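Putative Nitroreductase (Anabaena variabilis ATCC 29413, PDB 3EO7) binds FMN as a member of the nitroreductase family and probably acts as an oxidoreductase. Local coordinates at residues A[75-80]-A[203-208]; A[195-200]-A[372-377]; A[256-261]-A[443-448]. One frame throughout, in Å; residues are numbered along the deposited sequence. Where two conformers were deposited one is given.

Contact 1 (A[75-80]-A[203-208])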
ATOM      1  N   SER A  75     -16.307   0.678  13.362  1.00 16.26           N
ATOM      2  CA  SER A  75     -15.290   0.264  14.344  1.00 16.73           C
ATOM      3  C   SER A  75     -14.432  -0.867  13.777  1.00 15.62           C
ATOM      4  O   SER A  75     -13.191  -0.838  13.820  1.00 15.21           O
ATOM      5  CB  SER A  75     -15.980  -0.162  15.646  1.00 17.90           C
ATOM      6  OG  SER A  75     -15.046  -0.636  16.600  1.00 16.51           O
ATOM      7  N   ARG A  76     -15.093  -1.864  13.223  1.00 14.55           N
ATOM      8  CA  ARG A  76     -14.396  -3.002  12.624  1.00 19.08           C
ATOM      9  C   ARG A  76     -13.596  -2.636  11.382  1.00 17.37           C
ATOM     10  O   ARG A  76     -12.461  -3.119  11.199  1.00 16.31           O
ATOM     11  CB  ARG A  76     -15.404  -4.122  12.330  1.00 19.55           C
ATOM     12  CG  ARG A  76     -14.827  -5.437  11.803  1.00 30.31           C
ATOM     13  CD  ARG A  76     -15.950  -6.448  11.489  1.00 33.68           C
ATOM     14  NE  ARG A  76     -16.867  -6.586  12.618  1.00 44.33           N
ATOM     15  CZ  ARG A  76     -16.723  -7.446  13.626  1.00 52.27           C
ATOM     16  NH1 ARG A  76     -15.684  -8.288  13.666  1.00 45.42           N
ATOM     17  NH2 ARG A  76     -17.637  -7.464  14.607  1.00 51.55           N
ATOM     18  N   LEU A  77     -14.166  -1.782  10.519  1.00 16.19           N
ATOM     19  CA  LEU A  77     -13.480  -1.336   9.327  1.00 16.65           C
ATOM     20  C   LEU A  77     -12.157  -0.663   9.708  1.00 16.53           C
ATOM     21  O   LEU A  77     -11.093  -1.001   9.181  1.00 17.07           O
ATOM     22  CB  LEU A  77     -14.377  -0.389   8.501  1.00 16.91           C
ATOM     23  CG  LEU A  77     -13.854   0.020   7.115  1.00 21.04           C
ATOM     24  CD1 LEU A  77     -15.040   0.446   6.209  1.00 21.69           C
ATOM     25  CD2 LEU A  77     -12.806   1.124   7.242  1.00 20.19           C
ATOM     26  N   LEU A  78     -12.209   0.207  10.707  1.00 15.64           N
ATOM     27  CA  LEU A  78     -11.011   0.948  11.100  1.00 15.63           C
ATOM     28  C   LEU A  78     -10.010   0.044  11.798  1.00 14.79           C
ATOM     29  O   LEU A  78      -8.800   0.099  11.522  1.00 16.71           O
ATOM     30  CB  LEU A  78     -11.371   2.152  11.932  1.00 16.27           C
ATOM     31  CG  LEU A  78     -12.053   3.336  11.211  1.00 18.72           C
ATOM     32  CD1 LEU A  78     -12.665   4.325  12.224  1.00 18.16           C
ATOM     33  CD2 LEU A  78     -11.023   4.002  10.295  1.00 18.40           C
ATOM     34  N   PHE A  79     -10.511  -0.815  12.676  1.00 16.43           N
ATOM     35  CA  PHE A  79      -9.617  -1.690  13.446  1.00 16.45           C
ATOM     36  C   PHE A  79      -8.858  -2.691  12.581  1.00 17.98           C
ATOM     37  O   PHE A  79      -7.662  -2.947  12.783  1.00 16.41           O
ATOM     38  CB  PHE A  79     -10.372  -2.407  14.552  1.00 17.45           C
ATOM     39  CG  PHE A  79      -9.459  -3.130  15.476  1.00 18.67           C
ATOM     40  CD1 PHE A  79      -8.622  -2.400  16.336  1.00 17.23           C
ATOM     41  CD2 PHE A  79      -9.350  -4.509  15.432  1.00 27.53           C
ATOM     42  CE1 PHE A  79      -7.727  -3.041  17.158  1.00 23.08           C
ATOM     43  CE2 PHE A  79      -8.453  -5.167  16.270  1.00 33.25           C
ATOM     44  CZ  PHE A  79      -7.637  -4.427  17.122  1.00 22.97           C
ATOM     45  N   ARG A  80      -9.553  -3.280  11.614  1.00 16.42           N
ATOM     46  CA  ARG A  80      -8.934  -4.263  10.748  1.00 17.31           C
ATOM     47  C   ARG A  80      -8.004  -3.546   9.768  1.00 19.64           C
ATOM     48  O   ARG A  80      -7.101  -4.162   9.232  1.00 20.78           O
ATOM     49  CB  ARG A  80      -9.988  -5.064   9.987  1.00 18.89           C
ATOM     50  CG  ARG A  80     -10.912  -5.963  10.846  1.00 22.86           C
ATOM     51  CD  ARG A  80     -10.296  -7.307  11.130  1.00 40.31           C
ATOM     52  NE  ARG A  80     -11.124  -8.097  12.056  1.00 41.65           N
ATOM     53  CZ  ARG A  80     -10.836  -8.365  13.339  1.00 45.85           C
ATOM     54  NH1 ARG A  80      -9.717  -7.943  13.930  1.00 44.49           N
ATOM     55  NH2 ARG A  80     -11.687  -9.106  14.048  1.00 45.52           N
ATOM     56  N   THR A 203     -17.179  -5.468   6.086  1.00 15.86           N
ATOM     57  CA  THR A 203     -18.207  -4.622   6.679  1.00 13.79           C
ATOM     58  C   THR A 203     -19.225  -4.032   5.664  1.00 13.28           C
ATOM     59  O   THR A 203     -19.930  -3.072   5.962  1.00 15.66           O
ATOM     60  CB  THR A 203     -17.569  -3.517   7.526  1.00 15.69           C
ATOM     61  OG1 THR A 203     -16.661  -2.772   6.733  1.00 15.49           O
ATOM     62  CG2 THR A 203     -16.826  -4.113   8.761  1.00 16.20           C
ATOM     63  N   ASP A 204     -19.328  -4.652   4.499  1.00 14.76           N
ATOM     64  CA  ASP A 204     -20.273  -4.241   3.451  1.00 16.28           C
ATOM     65  C   ASP A 204     -20.119  -2.800   2.975  1.00 15.44           C
ATOM     66  O   ASP A 204     -21.100  -2.101   2.721  1.00 14.91           O
ATOM     67  CB  ASP A 204     -21.716  -4.543   3.865  1.00 15.46           C
ATOM     68  CG  ASP A 204     -21.958  -5.999   4.060  1.00 22.03           C
ATOM     69  OD1 ASP A 204     -21.639  -6.786   3.155  1.00 23.20           O
ATOM     70  OD2 ASP A 204     -22.480  -6.344   5.121  1.00 21.74           O
ATOM     71  N   TYR A 205     -18.868  -2.381   2.894  1.00 16.25           N
ATOM     72  CA  TYR A 205     -18.479  -1.073   2.357  1.00 14.34           C
ATOM     73  C   TYR A 205     -17.597  -1.316   1.143  1.00 15.63           C
ATOM     74  O   TYR A 205     -17.025  -2.412   0.977  1.00 17.09           O
ATOM     75  CB  TYR A 205     -17.685  -0.257   3.378  1.00 14.99           C
ATOM     76  CG  TYR A 205     -18.537   0.612   4.260  1.00 15.66           C
ATOM     77  CD1 TYR A 205     -18.997   1.827   3.784  1.00 17.04           C
ATOM     78  CD2 TYR A 205     -18.901   0.230   5.531  1.00 18.94           C
ATOM     79  CE1 TYR A 205     -19.781   2.647   4.540  1.00 18.43           C
ATOM     80  CE2 TYR A 205     -19.698   1.070   6.319  1.00 17.45           C
ATOM     81  CZ  TYR A 205     -20.124   2.275   5.801  1.00 22.51           C
ATOM     82  OH  TYR A 205     -20.919   3.152   6.506  1.00 21.22           O
ATOM     83  N   ARG A 206     -17.536  -0.311   0.277  1.00 15.72           N
ATOM     84  CA  ARG A 206     -16.589  -0.300  -0.842  1.00 15.92           C
ATOM     85  C   ARG A 206     -15.923   1.079  -0.864  1.00 16.07           C
ATOM     86  O   ARG A 206     -16.598   2.114  -0.977  1.00 16.40           O
ATOM     87  CB  ARG A 206     -17.216  -0.565  -2.198  1.00 17.51           C
ATOM     88  CG  ARG A 206     -16.125  -0.628  -3.292  1.00 18.65           C
ATOM     89  CD  ARG A 206     -16.692  -0.653  -4.665  1.00 20.95           C
ATOM     90  NE  ARG A 206     -15.667  -1.056  -5.626  1.00 16.32           N
ATOM     91  CZ  ARG A 206     -14.785  -0.251  -6.206  1.00 18.02           C
ATOM     92  NH1 ARG A 206     -14.742   1.055  -5.951  1.00 15.68           N
ATOM     93  NH2 ARG A 206     -13.925  -0.777  -7.059  1.00 16.33           N
ATOM     94  N   PRO A 207     -14.596   1.107  -0.767  1.00 15.25           N
ATOM     95  CA  PRO A 207     -13.920   2.396  -0.878  1.00 14.26           C
ATOM     96  C   PRO A 207     -13.750   2.724  -2.364  1.00 15.91           C
ATOM     97  O   PRO A 207     -13.616   1.813  -3.178  1.00 17.82           O
ATOM     98  CB  PRO A 207     -12.539   2.126  -0.244  1.00 16.78           C
ATOM     99  CG  PRO A 207     -12.320   0.656  -0.384  1.00 17.96           C
ATOM    100  CD  PRO A 207     -13.662  -0.010  -0.551  1.00 17.29           C
ATOM    101  N   HIS A 208     -13.828   4.003  -2.686  1.00 16.46           N
ATOM    102  CA  HIS A 208     -13.581   4.524  -4.011  1.00 14.99           C
ATOM    103  C   HIS A 208     -12.318   5.343  -3.912  1.00 15.51           C
ATOM    104  O   HIS A 208     -12.269   6.360  -3.207  1.00 17.52           O
ATOM    105  CB  HIS A 208     -14.753   5.338  -4.473  1.00 17.18           C
ATOM    106  CG  HIS A 208     -15.934   4.493  -4.815  1.00 17.82           C
ATOM    107  ND1 HIS A 208     -16.287   4.207  -6.119  1.00 16.72           N
ATOM    108  CD2 HIS A 208     -16.811   3.824  -4.023  1.00 15.21           C
ATOM    109  CE1 HIS A 208     -17.340   3.404  -6.112  1.00 18.37           C
ATOM    110  NE2 HIS A 208     -17.683   3.160  -4.852  1.00 15.16           N
TER
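Thr203 wedges its two branches against Arg76 and Leu77, neighbours on helix 66-82, which packs on the turn from helix 181-202 into strand 205-207, an outermost strand of the seven-stranded antiparallel sheet. The threonine methyl CG2 lies against the aliphatic part of the arginine, 3.7 Å from Arg76 CD and 3.8 Å from Arg76 CB. Arg76 leaves its helix with CG anti to the backbone N (chi1 -175°) and bends at chi3; its methylene run thus passes the methyl while the guanidinium goes on to a salt bridge with Glu328. The other branch, Thr203 OG1, sits between its own backbone N and carbonyl carbon (chi1 56°), which lets it bond back to Ser199 O in the preceding helical turn. Its flank then meets Leu77, with Leu77 CD1 3.6 Å from Thr203 OG1. Leu77 CD1 also reaches Tyr205 CD2 at 3.9 Å, approaching the ring obliquely, and the leucine and tyrosine side chains cross at about a right angle. Asp204, with positive phi, is the C-prime residue of the Schellman motif that ends the helix, after which Tyr205 begins the strand. A glycine in place of Thr203 would probably leave the methylenes of Arg76 and the CD1 branch of Leu77 without their packing partner and Ser199 O without that hydroxyl. No hydrogen bond crosses between the segments, and the phenol of Tyr205 is bonded to Trp70. The chemistry is a division of labour: carbon atoms and the flank of one hydroxyl make the contact, while the polar ends are paired elsewhere.

Contact 2 (A[195-200]-A[372-377])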
ATOM      1  N   ASN A 195      -5.573  -3.056   3.125  1.00 15.98           N
ATOM      2  CA  ASN A 195      -6.431  -3.419   4.279  1.00 15.01           C
ATOM      3  C   ASN A 195      -7.782  -2.729   4.211  1.00 15.82           C
ATOM      4  O   ASN A 195      -8.805  -3.317   4.558  1.00 17.07           O
ATOM      5  CB  ASN A 195      -5.813  -3.049   5.627  1.00 17.13           C
ATOM      6  CG  ASN A 195      -4.737  -3.973   6.064  1.00 14.78           C
ATOM      7  OD1 ASN A 195      -4.531  -5.071   5.496  1.00 14.75           O
ATOM      8  ND2 ASN A 195      -4.008  -3.550   7.078  1.00 15.00           N
ATOM      9  N   ILE A 196      -7.789  -1.464   3.820  1.00 16.39           N
ATOM     10  CA  ILE A 196      -9.056  -0.730   3.729  1.00 16.69           C
ATOM     11  C   ILE A 196     -10.028  -1.427   2.780  1.00 16.78           C
ATOM     12  O   ILE A 196     -11.201  -1.614   3.128  1.00 14.73           O
ATOM     13  CB  ILE A 196      -8.838   0.733   3.378  1.00 15.26           C
ATOM     14  CG1 ILE A 196      -8.152   1.444   4.536  1.00 15.77           C
ATOM     15  CG2 ILE A 196     -10.196   1.487   3.029  1.00 15.84           C
ATOM     16  CD1 ILE A 196      -7.710   2.864   4.176  1.00 16.58           C
ATOM     17  N   GLU A 197      -9.586  -1.825   1.591  1.00 15.31           N
ATOM     18  CA  GLU A 197     -10.525  -2.509   0.705  1.00 18.83           C
ATOM     19  C   GLU A 197     -11.011  -3.846   1.276  1.00 15.49           C
ATOM     20  O   GLU A 197     -12.192  -4.181   1.138  1.00 16.46           O
ATOM     21  CB  GLU A 197     -10.017  -2.707  -0.720  1.00 20.82           C
ATOM     22  CG  GLU A 197      -8.744  -3.387  -0.845  1.00 23.25           C
ATOM     23  CD  GLU A 197      -8.794  -4.613  -1.799  1.00 25.56           C
ATOM     24  OE1 GLU A 197      -9.754  -5.387  -1.865  1.00 26.29           O
ATOM     25  OE2 GLU A 197      -7.773  -4.877  -2.382  1.00 19.17           O
ATOM     26  N   LEU A 198     -10.128  -4.600   1.932  1.00 14.78           N
ATOM     27  CA  LEU A 198     -10.533  -5.903   2.495  1.00 15.19           C
ATOM     28  C   LEU A 198     -11.432  -5.752   3.733  1.00 15.47           C
ATOM     29  O   LEU A 198     -12.443  -6.446   3.869  1.00 15.58           O
ATOM     30  CB  LEU A 198      -9.308  -6.773   2.772  1.00 16.69           C
ATOM     31  CG  LEU A 198      -8.584  -7.166   1.475  1.00 12.90           C
ATOM     32  CD1 LEU A 198      -7.181  -7.820   1.782  1.00 16.20           C
ATOM     33  CD2 LEU A 198      -9.506  -8.102   0.602  1.00 16.23           C
ATOM     34  N   SER A 199     -11.050  -4.826   4.605  0.50 16.20           N
ATOM     35  CA  SER A 199     -11.814  -4.473   5.807  0.50 16.65           C
ATOM     36  C   SER A 199     -13.212  -3.960   5.422  0.50 17.13           C
ATOM     37  O   SER A 199     -14.198  -4.244   6.084  0.50 16.82           O
ATOM     38  CB  SER A 199     -11.064  -3.373   6.569  0.50 16.16           C
ATOM     39  OG  SER A 199     -11.636  -3.176   7.843  0.50 18.57           O
ATOM     40  N   ALA A 200     -13.263  -3.177   4.348  1.00 17.34           N
ATOM     41  CA  ALA A 200     -14.521  -2.648   3.812  1.00 16.41           C
ATOM     42  C   ALA A 200     -15.384  -3.806   3.346  1.00 16.94           C
ATOM     43  O   ALA A 200     -16.563  -3.871   3.718  1.00 16.85           O
ATOM     44  CB  ALA A 200     -14.234  -1.676   2.690  1.00 16.13           C
ATOM     45  N   PRO A 372     -11.205  -4.350  -7.111  1.00 17.09           N
ATOM     46  CA  PRO A 372     -10.954  -3.268  -6.164  1.00 18.75           C
ATOM     47  C   PRO A 372     -10.144  -2.166  -6.850  1.00 19.09           C
ATOM     48  O   PRO A 372      -9.394  -2.433  -7.806  1.00 17.94           O
ATOM     49  CB  PRO A 372     -10.129  -3.938  -5.057  1.00 19.76           C
ATOM     50  CG  PRO A 372      -9.685  -5.238  -5.626  1.00 19.52           C
ATOM     51  CD  PRO A 372     -10.463  -5.578  -6.785  1.00 19.46           C
ATOM     52  N   ASP A 373     -10.303  -0.936  -6.385  1.00 18.99           N
ATOM     53  CA  ASP A 373      -9.618   0.159  -7.002  1.00 16.85           C
ATOM     54  C   ASP A 373      -8.115   0.146  -6.692  1.00 16.14           C
ATOM     55  O   ASP A 373      -7.692  -0.044  -5.531  1.00 16.38           O
ATOM     56  CB  ASP A 373     -10.148   1.509  -6.502  1.00 15.47           C
ATOM     57  CG  ASP A 373     -11.543   1.809  -6.962  1.00 17.21           C
ATOM     58  OD1 ASP A 373     -12.063   1.174  -7.917  1.00 15.27           O
ATOM     59  OD2 ASP A 373     -12.110   2.767  -6.412  1.00 16.63           O
ATOM     60  N   TYR A 374      -7.357   0.405  -7.748  1.00 16.21           N
ATOM     61  CA  TYR A 374      -5.943   0.743  -7.707  1.00 16.16           C
ATOM     62  C   TYR A 374      -5.832   2.055  -8.487  1.00 15.18           C
ATOM     63  O   TYR A 374      -6.748   2.458  -9.198  1.00 15.68           O
ATOM     64  CB  TYR A 374      -5.098  -0.312  -8.412  1.00 17.25           C
ATOM     65  CG  TYR A 374      -5.008  -1.614  -7.636  1.00 15.54           C
ATOM     66  CD1 TYR A 374      -6.022  -2.556  -7.701  1.00 15.77           C
ATOM     67  CD2 TYR A 374      -3.905  -1.912  -6.844  1.00 19.00           C
ATOM     68  CE1 TYR A 374      -5.930  -3.760  -6.991  1.00 14.51           C
ATOM     69  CE2 TYR A 374      -3.824  -3.110  -6.145  1.00 16.87           C
ATOM     70  CZ  TYR A 374      -4.839  -4.022  -6.226  1.00 14.82           C
ATOM     71  OH  TYR A 374      -4.770  -5.205  -5.530  1.00 17.93           O
ATOM     72  N   PHE A 375      -4.670   2.687  -8.436  1.00 16.75           N
ATOM     73  CA  PHE A 375      -4.434   3.905  -9.208  1.00 17.49           C
ATOM     74  C   PHE A 375      -4.267   3.530 -10.666  1.00 18.89           C
ATOM     75  O   PHE A 375      -5.048   3.981 -11.529  1.00 18.89           O
ATOM     76  CB  PHE A 375      -3.253   4.697  -8.635  1.00 17.57           C
ATOM     77  CG  PHE A 375      -3.500   5.172  -7.254  1.00 17.93           C
ATOM     78  CD1 PHE A 375      -4.426   6.181  -7.026  1.00 18.53           C
ATOM     79  CD2 PHE A 375      -2.829   4.632  -6.169  1.00 18.92           C
ATOM     80  CE1 PHE A 375      -4.691   6.616  -5.748  1.00 22.01           C
ATOM     81  CE2 PHE A 375      -3.102   5.056  -4.892  1.00 21.96           C
ATOM     82  CZ  PHE A 375      -4.016   6.068  -4.679  1.00 22.42           C
ATOM     83  N   ASP A 376      -3.285   2.678 -10.974  1.00 18.73           N
ATOM     84  CA  ASP A 376      -3.163   2.146 -12.326  1.00 18.05           C
ATOM     85  C   ASP A 376      -2.243   0.947 -12.390  1.00 18.15           C
ATOM     86  O   ASP A 376      -1.036   1.089 -12.566  1.00 18.31           O
ATOM     87  CB  ASP A 376      -2.712   3.224 -13.331  1.00 19.21           C
ATOM     88  CG  ASP A 376      -2.899   2.777 -14.780  1.00 23.92           C
ATOM     89  OD1 ASP A 376      -3.155   1.590 -14.998  1.00 20.76           O
ATOM     90  OD2 ASP A 376      -2.799   3.617 -15.685  1.00 27.42           O
ATOM     91  N   LEU A 377      -2.812  -0.239 -12.252  1.00 19.95           N
ATOM     92  CA  LEU A 377      -2.027  -1.486 -12.332  1.00 20.60           C
ATOM     93  C   LEU A 377      -1.411  -1.757 -13.677  1.00 23.24           C
ATOM     94  O   LEU A 377      -0.436  -2.524 -13.790  1.00 22.27           O
ATOM     95  CB  LEU A 377      -2.847  -2.670 -11.872  1.00 23.51           C
ATOM     96  CG  LEU A 377      -3.048  -2.818 -10.377  1.00 22.31           C
ATOM     97  CD1 LEU A 377      -3.704  -4.162 -10.104  1.00 23.18           C
ATOM     98  CD2 LEU A 377      -1.713  -2.710  -9.637  1.00 24.26           C
TER
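Pro372 turns its CB-CG edge to the flat side of the Glu197 carboxylate. The chain carries two regions of the FMN-dependent nitroreductase fold, and this contact joins them: helix 181-202 belongs to the first copy, and the loop between helix 347-358 and strand 381-390 to the second, though the limits of the copies are rough. The distances show how the acid is turned. Pro372 CB is 3.5 Å from Glu197 OE1. The other oxygen is hardly farther, with Pro372 CB 3.7 Å from Glu197 OE2. Such nearly equal separations fit proline carbons that lie off the carboxylate plane and against its flat side, rather than beyond one oxygen. To bring the group there, Glu197 has CG between the backbone N and the carbonyl carbon (chi1 55°) and bends at chi2. The polar grip comes from helix 452-473: Glu197 OE2 forms a salt bridge with Arg466 and accepts a hydrogen bond from His462. Two partners thus hold OE2, which is likely to limit the rotation of the buried carboxylate, and the positive charge nearby is likely to favour its ionised form. No hydrogen bond passes between the two segments. Tyr374 stands at the border of the contact, its side chain also packed against Asp459 and Arg466, and its hydroxyl approaches the glutamate without joining the grip, Tyr374 OH being 4.4 Å from Glu197 OE2. The orientation of that phenol is backed from within the loop, where Leu377 CD1 sits over the centre of the Tyr374 ring, 3.6 Å above its plane.

Contact 3 (A[256-261]-A[443-448]). With ACT (acetate ion), chain H.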
ATOM      1  N   SER A 256      -0.397  14.798 -12.823  1.00 18.42           N
ATOM      2  CA  SER A 256       0.242  16.058 -12.433  1.00 18.67           C
ATOM      3  C   SER A 256       1.053  16.508 -13.654  1.00 17.98           C
ATOM      4  O   SER A 256       1.087  15.834 -14.681  1.00 17.89           O
ATOM      5  CB  SER A 256       1.179  15.866 -11.245  1.00 18.01           C
ATOM      6  OG  SER A 256       2.399  15.239 -11.600  1.00 18.63           O
ATOM      7  N   ALA A 257       1.734  17.649 -13.536  1.00 16.61           N
ATOM      8  CA  ALA A 257       2.672  18.097 -14.555  1.00 18.70           C
ATOM      9  C   ALA A 257       3.903  17.195 -14.537  1.00 19.27           C
ATOM     10  O   ALA A 257       4.075  16.378 -13.639  1.00 18.81           O
ATOM     11  CB  ALA A 257       3.119  19.573 -14.247  1.00 19.31           C
ATOM     12  N   THR A 258       4.747  17.369 -15.547  1.00 17.64           N
ATOM     13  CA  THR A 258       6.033  16.706 -15.661  1.00 17.55           C
ATOM     14  C   THR A 258       7.061  17.836 -15.568  1.00 19.84           C
ATOM     15  O   THR A 258       7.074  18.761 -16.384  1.00 21.27           O
ATOM     16  CB  THR A 258       6.153  15.925 -16.966  1.00 19.41           C
ATOM     17  OG1 THR A 258       5.120  14.930 -17.011  1.00 21.51           O
ATOM     18  CG2 THR A 258       7.538  15.285 -17.109  1.00 19.85           C
ATOM     19  N   GLU A 259       7.901  17.783 -14.559  1.00 19.03           N
ATOM     20  CA  GLU A 259       8.877  18.827 -14.310  1.00 19.30           C
ATOM     21  C   GLU A 259      10.291  18.423 -14.701  1.00 20.59           C
ATOM     22  O   GLU A 259      10.907  17.606 -14.053  1.00 19.29           O
ATOM     23  CB  GLU A 259       8.856  19.203 -12.809  1.00 20.34           C
ATOM     24  CG  GLU A 259       9.849  20.326 -12.481  1.00 22.91           C
ATOM     25  CD  GLU A 259      10.143  20.445 -10.988  1.00 26.95           C
ATOM     26  OE1 GLU A 259       9.455  19.808 -10.194  1.00 40.03           O
ATOM     27  OE2 GLU A 259      11.089  21.150 -10.619  1.00 29.46           O
ATOM     28  N   THR A 260      10.825  19.034 -15.750  1.00 19.96           N
ATOM     29  CA  THR A 260      12.164  18.729 -16.182  1.00 19.52           C
ATOM     30  C   THR A 260      13.154  19.848 -15.820  1.00 23.47           C
ATOM     31  O   THR A 260      14.353  19.642 -15.890  1.00 26.71           O
ATOM     32  CB  THR A 260      12.179  18.454 -17.710  1.00 22.93           C
ATOM     33  OG1 THR A 260      11.629  19.562 -18.395  1.00 22.03           O
ATOM     34  CG2 THR A 260      11.330  17.216 -18.064  1.00 21.37           C
ATOM     35  N   ASN A 261      12.676  21.016 -15.384  0.50 22.84           N
ATOM     36  CA  ASN A 261      13.577  22.150 -15.075  0.50 23.78           C
ATOM     37  C   ASN A 261      13.862  22.325 -13.575  0.50 23.56           C
ATOM     38  O   ASN A 261      13.943  23.441 -13.063  0.50 21.57           O
ATOM     39  CB  ASN A 261      13.018  23.457 -15.662  0.50 25.47           C
ATOM     40  CG  ASN A 261      14.050  24.601 -15.673  0.50 27.64           C
ATOM     41  OD1 ASN A 261      15.260  24.369 -15.610  0.50 32.74           O
ATOM     42  ND2 ASN A 261      13.565  25.839 -15.771  0.50 34.98           N
ATOM     43  N   SER A 443       7.591   5.855 -19.039  0.50 17.20           N
ATOM     44  CA  SER A 443       6.277   5.623 -19.588  0.50 17.01           C
ATOM     45  C   SER A 443       5.183   6.028 -18.600  0.50 16.48           C
ATOM     46  O   SER A 443       4.207   6.680 -18.977  0.50 16.47           O
ATOM     47  CB  SER A 443       6.105   4.155 -19.976  0.50 18.93           C
ATOM     48  OG  SER A 443       4.810   3.993 -20.502  0.50 16.02           O
ATOM     49  N   ALA A 444       5.361   5.667 -17.326  1.00 17.09           N
ATOM     50  CA  ALA A 444       4.398   6.019 -16.286  1.00 16.76           C
ATOM     51  C   ALA A 444       4.244   7.543 -16.169  1.00 16.93           C
ATOM     52  O   ALA A 444       3.138   8.070 -16.011  1.00 15.34           O
ATOM     53  CB  ALA A 444       4.873   5.413 -14.921  1.00 15.07           C
ATOM     54  N   ILE A 445       5.372   8.247 -16.192  1.00 14.04           N
ATOM     55  CA  ILE A 445       5.388   9.728 -16.081  1.00 16.21           C
ATOM     56  C   ILE A 445       4.702  10.346 -17.293  1.00 17.53           C
ATOM     57  O   ILE A 445       3.959  11.327 -17.171  1.00 16.11           O
ATOM     58  CB  ILE A 445       6.824  10.264 -15.902  1.00 16.46           C
ATOM     59  CG1 ILE A 445       7.359   9.826 -14.532  1.00 18.54           C
ATOM     60  CG2 ILE A 445       6.850  11.799 -16.029  1.00 16.30           C
ATOM     61  CD1 ILE A 445       8.881   9.916 -14.420  1.00 14.68           C
ATOM     62  N   ALA A 446       4.881   9.709 -18.448  1.00 17.91           N
ATOM     63  CA  ALA A 446       4.256  10.195 -19.682  1.00 19.42           C
ATOM     64  C   ALA A 446       2.742  10.204 -19.551  1.00 18.71           C
ATOM     65  O   ALA A 446       2.063  11.060 -20.135  1.00 18.42           O
ATOM     66  CB  ALA A 446       4.699   9.348 -20.913  1.00 18.51           C
ATOM     67  N   GLN A 447       2.218   9.292 -18.750  1.00 16.95           N
ATOM     68  CA  GLN A 447       0.791   9.204 -18.546  1.00 18.70           C
ATOM     69  C   GLN A 447       0.228  10.029 -17.390  1.00 18.32           C
ATOM     70  O   GLN A 447      -0.816  10.648 -17.539  1.00 19.58           O
ATOM     71  CB  GLN A 447       0.398   7.744 -18.380  1.00 19.62           C
ATOM     72  CG  GLN A 447       0.676   6.935 -19.646  1.00 28.34           C
ATOM     73  CD  GLN A 447       0.544   5.473 -19.374  1.00 38.35           C
ATOM     74  OE1 GLN A 447      -0.546   4.992 -19.019  1.00 37.74           O
ATOM     75  NE2 GLN A 447       1.668   4.742 -19.494  1.00 39.71           N
ATOM     76  N   TYR A 448       0.918  10.072 -16.248  1.00 16.93           N
ATOM     77  CA  TYR A 448       0.372  10.731 -15.060  1.00 16.46           C
ATOM     78  C   TYR A 448       1.268  11.810 -14.450  1.00 15.76           C
ATOM     79  O   TYR A 448       0.997  12.310 -13.357  1.00 16.93           O
ATOM     80  CB  TYR A 448       0.071   9.717 -13.989  1.00 19.86           C
ATOM     81  CG  TYR A 448      -1.117   8.842 -14.301  1.00 18.29           C
ATOM     82  CD1 TYR A 448      -2.413   9.288 -14.098  1.00 22.11           C
ATOM     83  CD2 TYR A 448      -0.917   7.568 -14.814  1.00 26.02           C
ATOM     84  CE1 TYR A 448      -3.516   8.458 -14.387  1.00 23.38           C
ATOM     85  CE2 TYR A 448      -1.999   6.733 -15.100  1.00 25.64           C
ATOM     86  CZ  TYR A 448      -3.279   7.176 -14.878  1.00 27.21           C
ATOM     87  OH  TYR A 448      -4.312   6.310 -15.179  1.00 29.03           O
TER
HETATM   88  C   ACT H 706       1.552  15.168 -17.924  1.00 37.86           C
HETATM   89  O   ACT H 706       2.457  15.605 -17.145  1.00 27.35           O
HETATM   90  OXT ACT H 706       1.385  13.931 -18.024  1.00 39.95           O
HETATM   91  CH3 ACT H 706       0.670  16.068 -18.748  1.00 37.99           C
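The flat carbonyl group of Tyr448 is met from above its plane by the backbone N-H of Ser256: Ser256 N lies 2.9 Å from Tyr448 O and 51° out of that plane, with a fairly straight N-H...O angle of 161°. On the loop itself, Ser256 OG donates to Ala257 O in the carbonyl plane, on a lone pair. A third flat group, the amide of Gln447, folds back along its own helix and donates from NE2 to Ser443 O, the acceptor tilted from the amide plane. Tyr448 CB points away from the loop, and the hydroxyl bonds to Asp376.

Side chains meet at Thr258 and Ile445. Thr258 CG2 touches Ile445 CG2 at 3.7 Å, and the two side chains cross obliquely. With OG1 beside the backbone N (chi1 -60°) and the methyl anti to it, Thr258 donates a hydrogen bond to an acetate ion, probably from the crystallisation liquor; Thr258 OG1 is 2.8 Å from acetate O. The ion's other oxygen, OXT, stays 3.6 Å from Ala446 O.

Helix 441-448 thus ends with a carbonyl taken up by the loop that follows strand 229-239. This backbone bond and the Thr258-Ile445 contact join the segments, and the bond of Ser256 OG to Arg451 N continues the link past the helix end. The acetate, facing carbonyl oxygens on the helix side, accepts a hydrogen bond from Thr258 OG1.

In the fold
The three contacts form a chain of neighbours. Contacts 1 and 2 have centres 11 Å apart and share the unit of helix 181-202 and strand 205-207; a salt bridge ties them directly, with Arg206 NH2 2.8 Å from Asp373 OD1. Contact 3 lies further out, its centre 24 Å from that of contact 2, yet the 372-377 loop reaches it through a probable hydrogen bond, Asp376 OD2 to Tyr448 OH at 3.1 Å. Contacts 1 and 3 do not touch, their nearest atoms being about 14 Å apart. None lies at the FMN site, which draws on both family regions, with Ser102 from one and Arg334 from the other; contact 2 likewise joins those regions.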